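Local coordinates for aminopeptidase-like protein (Chaetomium thermophilum, PDB 5JM6) that probably acts as a zinc-dependent aminopeptidase of the M18 family, forming dodecamers and linked to selective autophagy through the Cvt pathway, at residues A[76-87]-A[102-112]; A[124-132]-A[503-511]. One frame throughout, in Å; residues are numbered along the deposited sequence.

Contact 1: A[76-87]-A[102-112]; sequences KQKLLKAGYVEL and KYFTTRNGSSI
Lys-102 grips the carbonyl of Ala-82 at a helix end while its CB lies over the ring of Tyr-84. Its NZ donates to Ala-82 O at 2.9 Å, nearly along the C=O axis, where a positive charge would suit the negative end of helix 76-81. A bend at chi3 (-60°) turns the ammonium group back to this carbonyl. Gly-83, whose positive phi favours glycine, ends the helix in a Schellman motif. Lys-102 CB makes a CH-pi contact with Tyr-84, 3.6 Å from the ring centroid, and Leu-79 CD2 covers the opposite face.

Strand 85-86 runs parallel to 102-107: Val-85 N donates to Lys-102 O, Phe-104 N to Val-85 O, and Leu-87 N to Phe-104 O at 2.8 Å. Just past the ladder, Thr-105 OG1 donates to a lone pair of Leu-87 O.

The Phe-104 ring lies between helix 76-81 and strand 85-86, a large flat apolar group suited to a place bounded by Lys-76, Leu-79, Leu-80 and Glu-86. Glu-86 CB covers one face; Leu-80 CD2 meets the edge. Beyond its CZ-CE2 side, Lys-76 NZ and Glu-86 OE2 form a long salt bridge of 3.5 Å. On the sheet face away from Phe-104, Val-85 CB packs on Tyr-103 CD1, and Leu-87 CD1 on Tyr-103 CB. This is a Schellman-capped helix running into the outermost strand, within this chain, of the mixed sheet in an M18-family alpha/beta fold.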
# COMPACT_ATOMS: atom_id res chain seq x y z
N LYS A 76 -7.49 -58.28 -7.34
CA LYS A 76 -7.35 -59.57 -6.68
C LYS A 76 -8.27 -60.61 -7.32
O LYS A 76 -7.89 -61.77 -7.48
CB LYS A 76 -7.62 -59.43 -5.18
CG LYS A 76 -7.39 -60.70 -4.39
CD LYS A 76 -7.59 -60.49 -2.90
CE LYS A 76 -7.47 -61.82 -2.17
NZ LYS A 76 -7.72 -61.73 -0.71
N GLN A 77 -9.47 -60.20 -7.71
CA GLN A 77 -10.41 -61.12 -8.34
C GLN A 77 -10.00 -61.48 -9.77
O GLN A 77 -10.25 -62.60 -10.22
CB GLN A 77 -11.83 -60.54 -8.36
CG GLN A 77 -12.44 -60.31 -6.99
CD GLN A 77 -13.87 -59.81 -7.07
OE1 GLN A 77 -14.46 -59.76 -8.16
NE2 GLN A 77 -14.44 -59.44 -5.93
N LYS A 78 -9.38 -60.55 -10.48
CA LYS A 78 -8.94 -60.86 -11.84
C LYS A 78 -7.66 -61.69 -11.83
O LYS A 78 -7.47 -62.56 -12.67
CB LYS A 78 -8.75 -59.58 -12.65
CG LYS A 78 -10.02 -58.74 -12.74
CD LYS A 78 -10.05 -57.91 -14.01
CE LYS A 78 -11.44 -57.88 -14.62
NZ LYS A 78 -11.46 -57.11 -15.90
N LEU A 79 -6.78 -61.43 -10.86
CA LEU A 79 -5.57 -62.24 -10.72
C LEU A 79 -5.92 -63.68 -10.36
O LEU A 79 -5.31 -64.61 -10.88
CB LEU A 79 -4.64 -61.65 -9.66
CG LEU A 79 -3.90 -60.36 -10.02
CD1 LEU A 79 -3.16 -59.82 -8.80
CD2 LEU A 79 -2.94 -60.58 -11.18
N LEU A 80 -6.91 -63.86 -9.50
CA LEU A 80 -7.32 -65.21 -9.10
C LEU A 80 -8.01 -65.94 -10.25
O LEU A 80 -7.85 -67.15 -10.40
CB LEU A 80 -8.24 -65.15 -7.88
CG LEU A 80 -7.56 -64.84 -6.54
CD1 LEU A 80 -8.58 -64.51 -5.47
CD2 LEU A 80 -6.69 -66.01 -6.10
N LYS A 81 -8.76 -65.21 -11.07
CA LYS A 81 -9.45 -65.82 -12.20
C LYS A 81 -8.47 -66.19 -13.31
O LYS A 81 -8.76 -67.07 -14.13
CB LYS A 81 -10.54 -64.88 -12.73
CG LYS A 81 -11.76 -64.80 -11.83
CD LYS A 81 -12.67 -63.65 -12.23
CE LYS A 81 -13.70 -63.37 -11.14
NZ LYS A 81 -14.54 -62.18 -11.46
N ALA A 82 -7.32 -65.54 -13.32
CA ALA A 82 -6.27 -65.82 -14.30
C ALA A 82 -5.28 -66.87 -13.81
O ALA A 82 -4.33 -67.21 -14.51
CB ALA A 82 -5.54 -64.54 -14.67
N GLY A 83 -5.51 -67.38 -12.60
CA GLY A 83 -4.68 -68.45 -12.07
C GLY A 83 -3.48 -68.02 -11.24
O GLY A 83 -2.51 -68.77 -11.12
N TYR A 84 -3.54 -66.81 -10.68
CA TYR A 84 -2.48 -66.35 -9.78
C TYR A 84 -2.68 -66.91 -8.38
O TYR A 84 -3.81 -67.09 -7.92
CB TYR A 84 -2.42 -64.82 -9.74
CG TYR A 84 -1.78 -64.17 -10.95
CD1 TYR A 84 -2.36 -64.28 -12.21
CD2 TYR A 84 -0.61 -63.43 -10.83
CE1 TYR A 84 -1.78 -63.69 -13.32
CE2 TYR A 84 -0.03 -62.83 -11.94
CZ TYR A 84 -0.62 -62.96 -13.18
OH TYR A 84 -0.04 -62.37 -14.28
N VAL A 85 -1.57 -67.18 -7.70
CA VAL A 85 -1.59 -67.71 -6.34
C VAL A 85 -1.20 -66.61 -5.36
O VAL A 85 -0.23 -65.90 -5.57
CB VAL A 85 -0.63 -68.90 -6.20
CG1 VAL A 85 -0.50 -69.32 -4.74
CG2 VAL A 85 -1.09 -70.06 -7.06
N GLU A 86 -1.98 -66.46 -4.28
CA GLU A 86 -1.70 -65.43 -3.29
C GLU A 86 -0.64 -65.87 -2.30
O GLU A 86 -0.69 -66.98 -1.78
CB GLU A 86 -2.98 -65.05 -2.53
CG GLU A 86 -2.74 -64.08 -1.39
CD GLU A 86 -4.02 -63.54 -0.78
OE1 GLU A 86 -3.93 -62.59 0.02
OE2 GLU A 86 -5.10 -64.07 -1.10
N LEU A 87 0.34 -65.00 -2.04
CA LEU A 87 1.35 -65.30 -1.04
C LEU A 87 1.13 -64.46 0.21
O LEU A 87 1.49 -63.29 0.25
CB LEU A 87 2.75 -65.05 -1.62
CG LEU A 87 3.11 -65.87 -2.85
CD1 LEU A 87 4.38 -65.35 -3.51
CD2 LEU A 87 3.28 -67.33 -2.47
N LYS A 102 2.74 -67.87 -11.12
CA LYS A 102 2.16 -66.53 -11.11
C LYS A 102 1.57 -66.23 -9.73
O LYS A 102 0.78 -67.01 -9.21
CB LYS A 102 1.10 -66.40 -12.20
CG LYS A 102 1.57 -66.90 -13.57
CD LYS A 102 0.53 -66.72 -14.66
CE LYS A 102 -0.76 -67.48 -14.36
NZ LYS A 102 -1.66 -67.48 -15.54
N TYR A 103 1.97 -65.10 -9.15
CA TYR A 103 1.66 -64.82 -7.75
C TYR A 103 1.25 -63.37 -7.50
O TYR A 103 1.40 -62.51 -8.37
CB TYR A 103 2.87 -65.17 -6.88
CG TYR A 103 3.44 -66.54 -7.16
CD1 TYR A 103 2.92 -67.67 -6.55
CD2 TYR A 103 4.50 -66.71 -8.05
CE1 TYR A 103 3.43 -68.93 -6.82
CE2 TYR A 103 5.01 -67.96 -8.32
CZ TYR A 103 4.48 -69.07 -7.70
OH TYR A 103 4.99 -70.32 -7.96
N PHE A 104 0.71 -63.12 -6.31
CA PHE A 104 0.48 -61.76 -5.84
C PHE A 104 0.47 -61.68 -4.32
O PHE A 104 0.24 -62.69 -3.64
CB PHE A 104 -0.83 -61.19 -6.40
CG PHE A 104 -2.08 -61.79 -5.79
CD1 PHE A 104 -2.65 -62.93 -6.34
CD2 PHE A 104 -2.69 -61.21 -4.69
CE1 PHE A 104 -3.80 -63.48 -5.80
CE2 PHE A 104 -3.83 -61.75 -4.14
CZ PHE A 104 -4.39 -62.89 -4.70
N THR A 105 0.71 -60.49 -3.79
CA THR A 105 0.68 -60.26 -2.35
C THR A 105 0.01 -58.92 -2.05
O THR A 105 0.03 -58.00 -2.87
CB THR A 105 2.10 -60.34 -1.74
OG1 THR A 105 2.59 -61.68 -1.87
CG2 THR A 105 2.11 -59.97 -0.26
N THR A 106 -0.58 -58.84 -0.86
CA THR A 106 -1.42 -57.73 -0.45
C THR A 106 -0.92 -57.14 0.86
O THR A 106 -0.38 -57.85 1.71
CB THR A 106 -2.88 -58.22 -0.31
OG1 THR A 106 -3.49 -58.27 -1.61
CG2 THR A 106 -3.70 -57.33 0.61
N ARG A 107 -1.08 -55.83 1.01
CA ARG A 107 -0.81 -55.17 2.28
C ARG A 107 -1.93 -54.18 2.59
O ARG A 107 -2.21 -53.28 1.79
CB ARG A 107 0.55 -54.47 2.25
CG ARG A 107 1.09 -54.08 3.61
CD ARG A 107 2.51 -53.54 3.52
NE ARG A 107 3.50 -54.61 3.45
CZ ARG A 107 4.81 -54.42 3.61
NH1 ARG A 107 5.29 -53.21 3.86
NH2 ARG A 107 5.64 -55.45 3.52
N ASN A 108 -2.60 -54.38 3.73
CA ASN A 108 -3.69 -53.54 4.21
C ASN A 108 -4.89 -53.50 3.24
O ASN A 108 -5.79 -52.67 3.37
CB ASN A 108 -3.14 -52.12 4.48
CG ASN A 108 -4.20 -51.13 4.94
OD1 ASN A 108 -4.73 -51.23 6.05
ND2 ASN A 108 -4.51 -50.16 4.08
N GLY A 109 -4.93 -54.45 2.31
CA GLY A 109 -6.02 -54.49 1.35
C GLY A 109 -6.04 -53.29 0.42
O GLY A 109 -6.96 -53.14 -0.38
N SER A 110 -5.11 -52.36 0.62
CA SER A 110 -4.91 -51.22 -0.28
C SER A 110 -3.63 -51.21 -1.14
O SER A 110 -3.43 -50.31 -1.94
CB SER A 110 -4.97 -49.93 0.54
OG SER A 110 -3.98 -49.92 1.54
N SER A 111 -2.75 -52.19 -0.94
CA SER A 111 -1.51 -52.29 -1.72
C SER A 111 -1.35 -53.70 -2.26
O SER A 111 -1.61 -54.67 -1.55
CB SER A 111 -0.29 -51.91 -0.89
OG SER A 111 0.01 -50.53 -1.01
N ILE A 112 -0.93 -53.81 -3.51
CA ILE A 112 -0.80 -55.13 -4.12
C ILE A 112 0.38 -55.21 -5.08
O ILE A 112 0.65 -54.28 -5.84
CB ILE A 112 -2.11 -55.53 -4.84
CG1 ILE A 112 -2.02 -56.95 -5.39
CG2 ILE A 112 -2.47 -54.53 -5.93
CD1 ILE A 112 -3.31 -57.46 -5.97

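Contact 2: A[124-132]-A[503-511]; sequences GNGIAMIAG and YKGFLDFWE
Ile-127 only comes near the helix, its O 4.2 Å from Trp-510 NE1, which is hydrogen-bonded to Arg-384 O. The Ile-127 side chain leaves from the other face of the strand.

Ala-128 points at the helix, and its small size suits the place where the two backbones come nearest, its CA being 5.7 Å from that of Leu-507. The methyl CB sits among Trp-510 CD1 at 3.7 Å, Phe-506 CE2 and Leu-507 CD2. Trp-510 and Phe-506 both carry CG anti to the backbone N (chi1 156° and 164°), which sends their rings from the helix up to the strand.

Met-129 again turns its side chain from the helix, yet its backbone O lies 3.6 Å from Phe-506 CE2.

Ile-130 returns to the helix side, a branched residue suited to the wider backbone separation here, its CA 8.0 Å from that of Tyr-503. Its CD1 reaches Tyr-503 CB at 3.7 Å and Leu-507 CG at 4.0 Å, while the side chains of Ile-130 and Phe-506 run past each other in opposite directions, CG1 being 4.0 Å from Phe-506 CD2. Phe-506 also touches Val-388 and Ile-439. Replacing it with an alanine would probably open a gap beside Ala-128 and Ile-130 and strip Ile-439 and Val-388 of an apolar neighbour.

No hydrogen bond crosses the contact; alternate strand residues meet one helix stripe. This is a helix packed nearly antiparallel on an interior strand of the mixed sheet, as in an alpha/beta fold, and that strand ends in the zinc ligand His-133.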
# COMPACT_ATOMS: atom_id res chain seq x y z
N GLY A 124 19.53 -64.48 -9.80
CA GLY A 124 20.48 -63.56 -10.42
C GLY A 124 19.91 -62.91 -11.67
O GLY A 124 20.47 -61.93 -12.17
N ASN A 125 18.81 -63.45 -12.18
CA ASN A 125 18.13 -62.87 -13.32
C ASN A 125 17.36 -61.62 -12.91
O ASN A 125 16.93 -61.50 -11.76
CB ASN A 125 17.19 -63.88 -13.97
CG ASN A 125 17.94 -65.00 -14.68
OD1 ASN A 125 19.17 -65.07 -14.63
ND2 ASN A 125 17.20 -65.89 -15.33
N GLY A 126 17.20 -60.70 -13.85
CA GLY A 126 16.64 -59.40 -13.55
C GLY A 126 15.13 -59.37 -13.47
O GLY A 126 14.45 -60.32 -13.85
N ILE A 127 14.61 -58.25 -12.98
CA ILE A 127 13.18 -58.05 -12.86
C ILE A 127 12.75 -56.88 -13.74
O ILE A 127 13.38 -55.83 -13.73
CB ILE A 127 12.78 -57.77 -11.40
CG1 ILE A 127 13.42 -58.80 -10.47
CG2 ILE A 127 11.27 -57.76 -11.25
CD1 ILE A 127 13.70 -58.29 -9.09
N ALA A 128 11.69 -57.08 -14.51
CA ALA A 128 11.08 -55.98 -15.23
C ALA A 128 9.85 -55.55 -14.45
O ALA A 128 8.85 -56.27 -14.40
CB ALA A 128 10.71 -56.40 -16.65
N MET A 129 9.92 -54.38 -13.83
CA MET A 129 8.89 -53.97 -12.88
C MET A 129 8.27 -52.61 -13.18
O MET A 129 8.94 -51.69 -13.66
CB MET A 129 9.47 -53.97 -11.46
CG MET A 129 10.83 -53.30 -11.31
SD MET A 129 11.44 -53.37 -9.61
CE MET A 129 13.00 -54.21 -9.82
N ILE A 130 6.97 -52.51 -12.91
CA ILE A 130 6.22 -51.27 -13.03
C ILE A 130 5.61 -50.91 -11.69
O ILE A 130 5.01 -51.75 -11.02
CB ILE A 130 5.10 -51.38 -14.08
CG1 ILE A 130 5.65 -51.90 -15.41
CG2 ILE A 130 4.41 -50.03 -14.27
CD1 ILE A 130 4.57 -52.25 -16.41
N ALA A 131 5.76 -49.65 -11.29
CA ALA A 131 5.18 -49.16 -10.05
C ALA A 131 4.22 -48.01 -10.31
O ALA A 131 4.46 -47.18 -11.19
CB ALA A 131 6.27 -48.73 -9.09
N GLY A 132 3.12 -47.98 -9.56
CA GLY A 132 2.14 -46.91 -9.66
C GLY A 132 1.40 -46.78 -8.35
O GLY A 132 1.60 -47.58 -7.44
N TYR A 503 3.22 -50.69 -21.80
CA TYR A 503 3.68 -51.43 -20.63
C TYR A 503 3.91 -52.90 -20.96
O TYR A 503 4.90 -53.48 -20.53
CB TYR A 503 2.69 -51.30 -19.48
CG TYR A 503 2.54 -49.91 -18.92
CD1 TYR A 503 3.64 -49.08 -18.78
CD2 TYR A 503 1.30 -49.44 -18.53
CE1 TYR A 503 3.51 -47.81 -18.26
CE2 TYR A 503 1.15 -48.17 -18.02
CZ TYR A 503 2.26 -47.36 -17.89
OH TYR A 503 2.10 -46.10 -17.37
N LYS A 504 2.99 -53.49 -21.71
CA LYS A 504 3.16 -54.87 -22.14
C LYS A 504 4.43 -55.00 -22.96
O LYS A 504 5.16 -55.99 -22.83
CB LYS A 504 1.96 -55.37 -22.96
CG LYS A 504 2.12 -56.82 -23.41
CD LYS A 504 1.09 -57.22 -24.45
CE LYS A 504 1.62 -58.33 -25.35
NZ LYS A 504 1.40 -59.70 -24.80
N GLY A 505 4.70 -54.00 -23.79
CA GLY A 505 5.91 -53.97 -24.58
C GLY A 505 7.15 -54.01 -23.71
O GLY A 505 8.11 -54.71 -24.01
N PHE A 506 7.11 -53.26 -22.61
CA PHE A 506 8.24 -53.20 -21.69
C PHE A 506 8.47 -54.54 -20.99
O PHE A 506 9.58 -55.07 -21.03
CB PHE A 506 8.02 -52.09 -20.66
CG PHE A 506 8.92 -52.19 -19.46
CD1 PHE A 506 10.25 -51.83 -19.54
CD2 PHE A 506 8.41 -52.63 -18.25
CE1 PHE A 506 11.07 -51.92 -18.43
CE2 PHE A 506 9.22 -52.72 -17.14
CZ PHE A 506 10.56 -52.37 -17.23
N LEU A 507 7.43 -55.08 -20.37
CA LEU A 507 7.57 -56.35 -19.66
C LEU A 507 8.01 -57.47 -20.61
O LEU A 507 8.83 -58.31 -20.25
CB LEU A 507 6.26 -56.73 -18.97
CG LEU A 507 5.75 -55.77 -17.88
CD1 LEU A 507 4.34 -56.13 -17.47
CD2 LEU A 507 6.67 -55.75 -16.67
N ASP A 508 7.49 -57.45 -21.84
CA ASP A 508 7.82 -58.51 -22.79
C ASP A 508 9.22 -58.35 -23.40
O ASP A 508 9.91 -59.34 -23.64
CB ASP A 508 6.78 -58.57 -23.92
CG ASP A 508 5.44 -59.12 -23.45
OD1 ASP A 508 5.34 -59.55 -22.28
OD2 ASP A 508 4.49 -59.12 -24.25
N PHE A 509 9.63 -57.11 -23.68
CA PHE A 509 10.90 -56.89 -24.38
C PHE A 509 12.11 -56.46 -23.54
O PHE A 509 13.21 -56.36 -24.09
CB PHE A 509 10.69 -55.85 -25.48
CG PHE A 509 9.98 -56.39 -26.69
CD1 PHE A 509 10.59 -57.32 -27.51
CD2 PHE A 509 8.71 -55.94 -27.01
CE1 PHE A 509 9.94 -57.81 -28.62
CE2 PHE A 509 8.06 -56.43 -28.13
CZ PHE A 509 8.67 -57.37 -28.93
N TRP A 510 11.94 -56.23 -22.24
CA TRP A 510 13.05 -55.69 -21.45
C TRP A 510 14.28 -56.58 -21.50
O TRP A 510 15.39 -56.10 -21.72
CB TRP A 510 12.64 -55.48 -19.99
CG TRP A 510 13.83 -55.49 -19.07
CD1 TRP A 510 14.12 -56.42 -18.13
CD2 TRP A 510 14.90 -54.53 -19.04
NE1 TRP A 510 15.30 -56.11 -17.49
CE2 TRP A 510 15.80 -54.95 -18.04
CE3 TRP A 510 15.19 -53.37 -19.75
CZ2 TRP A 510 16.96 -54.24 -17.73
CZ3 TRP A 510 16.34 -52.66 -19.45
CH2 TRP A 510 17.21 -53.11 -18.45
N GLU A 511 14.09 -57.88 -21.30
CA GLU A 511 15.20 -58.83 -21.25
C GLU A 511 15.97 -58.85 -22.57
O GLU A 511 17.20 -58.89 -22.58
CB GLU A 511 14.70 -60.24 -20.91
CG GLU A 511 15.77 -61.32 -21.00
CD GLU A 511 15.25 -62.71 -20.65
OE1 GLU A 511 16.06 -63.53 -20.16
OE2 GLU A 511 14.05 -62.97 -20.85

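From the N terminus, helix 68-81 turns into strand 85-86, and contact 1 closes a short loop without helix or strand when 102-107 pairs with it. The chain then runs back along 111-117 and enters 127-133, so contact 2 opens after contact 1 has closed; the two are in series, neither nested nor crossed. Contact 2 spans some 370 residues, bringing the C-terminal helix 495-514 back to an early strand. Both reach the same nine-stranded sheet: contact 1 builds its edge, contact 2 covers an interior strand. Their centres lie 18 Å apart and their nearest atoms about 7 Å, so they do not touch, but helix 305-320 packs against side chains of both.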